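Long-range contact in TraI domain-containing protein (Salmonella typhi, PDB 2IPQ), which is of unknown function but, as a TraI-like protein represented here by its C-terminal domain, may take part in conjugal DNA transfer: residues R88-C93 with K107-L112. Numbering follows the deposited sequence. Where two conformers were deposited one is given.
Sequences RRFWQC and KLTGYL
Trp-91 and Leu-112 make the tight side of this antiparallel pairing. With CG anti to its carbonyl carbon (chi1 -70°), the leucine crosses the indole at about a right angle and sets CD1 over the five-membered ring, 3.8 Å from the centroid and 18° off the normal, a CH-pi contact; Leu-112 CG lies against CE3 of the six-membered ring. The aliphatic CD of Arg-88 lies against the opposite face, offset toward the rim, while the arginine's NE donates to Phe-90 O at 3.0 Å. Cys-93 points to the same side of the sheet as Trp-91, and Phe-41 and Val-133, from the flanking strands, help bury this layer.

Between the strands, two reciprocal pairs of backbone hydrogen bonds join Trp-91 to Gly-110 and Cys-93 to Leu-108; the shortest are Cys-93 N to Leu-108 O and Leu-108 N to Cys-93 O, both 2.8 Å. Beyond Trp-91 the direct ladder gives way to a water that lies 2.7 Å from Arg-89 O and accepts from Leu-112 N (3.0 Å).

On the other face, Gln-92 and Thr-109 meet loosely, and the glutamine is exposed, with two conformers. Phe-90 lies alongside the buried Tyr-111, their planes inclined at 41°, with Phe-90 CE1 3.6 Å from Tyr-111 CZ. Glu-77 is hydrogen-bonded to the tyrosine hydroxyl and forms a salt bridge with Arg-89, tying this end of the hairpin to helix 68-77. The chemistry thus implies a hairpin held by backbone bonds and by aromatic packing around both Trp-91 and Tyr-111, with a water-mediated link where the direct ladder ends.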
ATOM      1  N   ARG A  88      -1.586 -11.450  12.113  1.00 53.70           N
ATOM      2  CA  ARG A  88      -0.791 -11.272  10.903  1.00 53.33           C
ATOM      3  C   ARG A  88      -0.990  -9.888  10.300  1.00 50.97           C
ATOM      4  O   ARG A  88      -2.120  -9.495  10.020  1.00 50.54           O
ATOM      5  CB  ARG A  88      -1.137 -12.353   9.884  1.00 53.81           C
ATOM      6  CG  ARG A  88      -0.959 -11.948   8.438  1.00 56.15           C
ATOM      7  CD  ARG A  88      -1.340 -13.111   7.557  1.00 61.71           C
ATOM      8  NE  ARG A  88      -0.298 -13.337   6.579  1.00 74.02           N
ATOM      9  CZ  ARG A  88       0.025 -14.525   6.092  1.00 79.94           C
ATOM     10  NH1 ARG A  88      -0.627 -15.606   6.505  1.00 78.51           N
ATOM     11  NH2 ARG A  88       1.000 -14.624   5.193  1.00 84.58           N
ATOM     12  N   ARG A  89       0.108  -9.158  10.100  1.00 48.17           N
ATOM     13  CA  ARG A  89       0.024  -7.771   9.607  1.00 48.97           C
ATOM     14  C   ARG A  89       0.593  -7.623   8.222  1.00 44.45           C
ATOM     15  O   ARG A  89       0.325  -6.625   7.550  1.00 44.49           O
ATOM     16  CB  ARG A  89       0.694  -6.777  10.572  1.00 48.58           C
ATOM     17  CG  ARG A  89       2.146  -7.074  10.862  1.00 55.32           C
ATOM     18  CD  ARG A  89       2.641  -6.308  12.075  1.00 67.17           C
ATOM     19  NE  ARG A  89       3.929  -5.655  11.835  1.00 75.62           N
ATOM     20  CZ  ARG A  89       5.092  -6.121  12.280  1.00 80.93           C
ATOM     21  NH1 ARG A  89       5.137  -7.249  12.984  1.00 78.77           N
ATOM     22  NH2 ARG A  89       6.216  -5.463  12.018  1.00 82.68           N
ATOM     23  N   PHE A  90       1.366  -8.629   7.794  1.00 44.45           N
ATOM     24  CA  PHE A  90       1.985  -8.656   6.460  1.00 45.68           C
ATOM     25  C   PHE A  90       1.446  -9.776   5.585  1.00 45.81           C
ATOM     26  O   PHE A  90       1.368 -10.915   6.017  1.00 47.65           O
ATOM     27  CB  PHE A  90       3.519  -8.785   6.570  1.00 44.40           C
ATOM     28  CG  PHE A  90       4.176  -7.601   7.199  1.00 46.69           C
ATOM     29  CD1 PHE A  90       4.191  -6.386   6.550  1.00 47.59           C
ATOM     30  CD2 PHE A  90       4.773  -7.693   8.461  1.00 48.97           C
ATOM     31  CE1 PHE A  90       4.788  -5.267   7.134  1.00 49.62           C
ATOM     32  CE2 PHE A  90       5.375  -6.577   9.051  1.00 49.57           C
ATOM     33  CZ  PHE A  90       5.381  -5.358   8.374  1.00 47.39           C
ATOM     34  N   TRP A  91       1.100  -9.461   4.340  1.00 45.62           N
ATOM     35  CA  TRP A  91       0.782 -10.487   3.363  1.00 45.58           C
ATOM     36  C   TRP A  91       1.841 -10.536   2.246  1.00 49.35           C
ATOM     37  O   TRP A  91       2.414  -9.498   1.841  1.00 48.01           O
ATOM     38  CB  TRP A  91      -0.605 -10.224   2.754  1.00 46.70           C
ATOM     39  CG  TRP A  91      -1.757 -10.699   3.601  1.00 40.28           C
ATOM     40  CD1 TRP A  91      -2.496 -11.840   3.418  1.00 40.40           C
ATOM     41  CD2 TRP A  91      -2.309 -10.042   4.759  1.00 44.56           C
ATOM     42  NE1 TRP A  91      -3.461 -11.941   4.400  1.00 46.32           N
ATOM     43  CE2 TRP A  91      -3.371 -10.853   5.234  1.00 45.34           C
ATOM     44  CE3 TRP A  91      -2.003  -8.857   5.445  1.00 42.97           C
ATOM     45  CZ2 TRP A  91      -4.131 -10.512   6.363  1.00 46.65           C
ATOM     46  CZ3 TRP A  91      -2.753  -8.526   6.568  1.00 46.20           C
ATOM     47  CH2 TRP A  91      -3.810  -9.348   7.011  1.00 44.24           C
ATOM     48  N   GLN A  92       2.111 -11.739   1.747  0.70 48.51           N
ATOM     49  CA  GLN A  92       2.899 -11.870   0.534  0.70 48.94           C
ATOM     50  C   GLN A  92       2.053 -11.851  -0.706  0.70 47.41           C
ATOM     51  O   GLN A  92       0.909 -12.317  -0.710  0.70 47.31           O
ATOM     52  CB  GLN A  92       3.694 -13.159   0.542  0.70 49.74           C
ATOM     53  CG  GLN A  92       4.849 -13.112   1.482  0.70 56.93           C
ATOM     54  CD  GLN A  92       5.065 -14.442   2.116  0.70 61.22           C
ATOM     55  OE1 GLN A  92       5.469 -15.401   1.442  0.70 60.56           O
ATOM     56  NE2 GLN A  92       4.784 -14.529   3.419  0.70 56.15           N
ATOM     57  N   CYS A  93       2.636 -11.321  -1.770  1.00 46.48           N
ATOM     58  CA  CYS A  93       1.949 -11.219  -3.043  1.00 47.58           C
ATOM     59  C   CYS A  93       2.971 -11.528  -4.103  1.00 47.97           C
ATOM     60  O   CYS A  93       4.173 -11.331  -3.882  1.00 48.07           O
ATOM     61  CB  CYS A  93       1.449  -9.796  -3.251  1.00 48.67           C
ATOM     62  SG  CYS A  93       0.203  -9.304  -2.022  1.00 62.81           S
ATOM     63  N   LYS A 107       8.204 -11.248  -5.944  1.00 43.32           N
ATOM     64  CA  LYS A 107       7.515 -11.521  -4.710  1.00 45.00           C
ATOM     65  C   LYS A 107       7.642 -10.319  -3.804  1.00 45.12           C
ATOM     66  O   LYS A 107       8.736  -9.776  -3.640  1.00 46.68           O
ATOM     67  CB  LYS A 107       8.083 -12.772  -4.060  1.00 44.66           C
ATOM     68  CG  LYS A 107       6.987 -13.715  -3.656  1.00 49.00           C
ATOM     69  CD  LYS A 107       7.101 -14.982  -4.377  1.00 41.17           C
ATOM     70  CE  LYS A 107       5.723 -15.563  -4.643  1.00 49.92           C
ATOM     71  NZ  LYS A 107       5.736 -16.273  -5.985  1.00 50.92           N
ATOM     72  N   LEU A 108       6.515  -9.890  -3.239  1.00 43.90           N
ATOM     73  CA  LEU A 108       6.460  -8.685  -2.446  1.00 43.83           C
ATOM     74  C   LEU A 108       5.752  -9.008  -1.129  1.00 45.78           C
ATOM     75  O   LEU A 108       5.011  -9.985  -1.038  1.00 43.17           O
ATOM     76  CB  LEU A 108       5.611  -7.636  -3.177  1.00 43.43           C
ATOM     77  CG  LEU A 108       5.992  -7.089  -4.546  1.00 47.18           C
ATOM     78  CD1 LEU A 108       4.855  -6.158  -4.989  1.00 47.53           C
ATOM     79  CD2 LEU A 108       7.337  -6.361  -4.456  1.00 49.32           C
ATOM     80  N   THR A 109       5.975  -8.169  -0.123  1.00 45.25           N
ATOM     81  CA  THR A 109       5.188  -8.204   1.114  1.00 47.98           C
ATOM     82  C   THR A 109       4.749  -6.787   1.471  1.00 47.19           C
ATOM     83  O   THR A 109       5.359  -5.814   1.027  1.00 44.48           O
ATOM     84  CB  THR A 109       5.902  -8.951   2.311  1.00 47.67           C
ATOM     85  OG1 THR A 109       6.161  -8.070   3.387  1.00 58.29           O
ATOM     86  CG2 THR A 109       7.179  -9.616   1.895  1.00 46.37           C
ATOM     87  N   GLY A 110       3.676  -6.676   2.249  1.00 47.69           N
ATOM     88  CA  GLY A 110       3.208  -5.378   2.676  1.00 46.51           C
ATOM     89  C   GLY A 110       1.869  -5.479   3.357  1.00 45.38           C
ATOM     90  O   GLY A 110       1.436  -6.546   3.736  1.00 43.46           O
ATOM     91  N   TYR A 111       1.213  -4.341   3.476  1.00 45.41           N
ATOM     92  CA  TYR A 111       0.037  -4.191   4.303  1.00 45.78           C
ATOM     93  C   TYR A 111      -1.179  -4.336   3.431  1.00 44.73           C
ATOM     94  O   TYR A 111      -1.137  -4.006   2.251  1.00 45.56           O
ATOM     95  CB  TYR A 111       0.050  -2.789   4.910  1.00 46.12           C
ATOM     96  CG  TYR A 111       1.141  -2.571   5.938  1.00 47.66           C
ATOM     97  CD1 TYR A 111       2.276  -1.786   5.643  1.00 50.56           C
ATOM     98  CD2 TYR A 111       1.045  -3.140   7.203  1.00 50.41           C
ATOM     99  CE1 TYR A 111       3.300  -1.579   6.624  1.00 47.19           C
ATOM    100  CE2 TYR A 111       2.043  -2.944   8.178  1.00 49.47           C
ATOM    101  CZ  TYR A 111       3.162  -2.167   7.882  1.00 53.01           C
ATOM    102  OH  TYR A 111       4.130  -1.994   8.858  1.00 50.03           O
ATOM    103  N   LEU A 112      -2.261  -4.822   4.013  1.00 43.54           N
ATOM    104  CA  LEU A 112      -3.591  -4.664   3.434  1.00 45.06           C
ATOM    105  C   LEU A 112      -4.399  -3.602   4.163  1.00 44.40           C
ATOM    106  O   LEU A 112      -4.470  -3.599   5.382  1.00 46.99           O
ATOM    107  CB  LEU A 112      -4.351  -5.994   3.497  1.00 45.36           C
ATOM    108  CG  LEU A 112      -3.844  -7.102   2.555  1.00 45.59           C
ATOM    109  CD1 LEU A 112      -4.765  -8.259   2.715  1.00 44.15           C
ATOM    110  CD2 LEU A 112      -3.866  -6.628   1.154  1.00 41.18           C
TER
HETATM  111  O   HOH W   1      -1.917  -5.240   6.947  1.00 26.98           O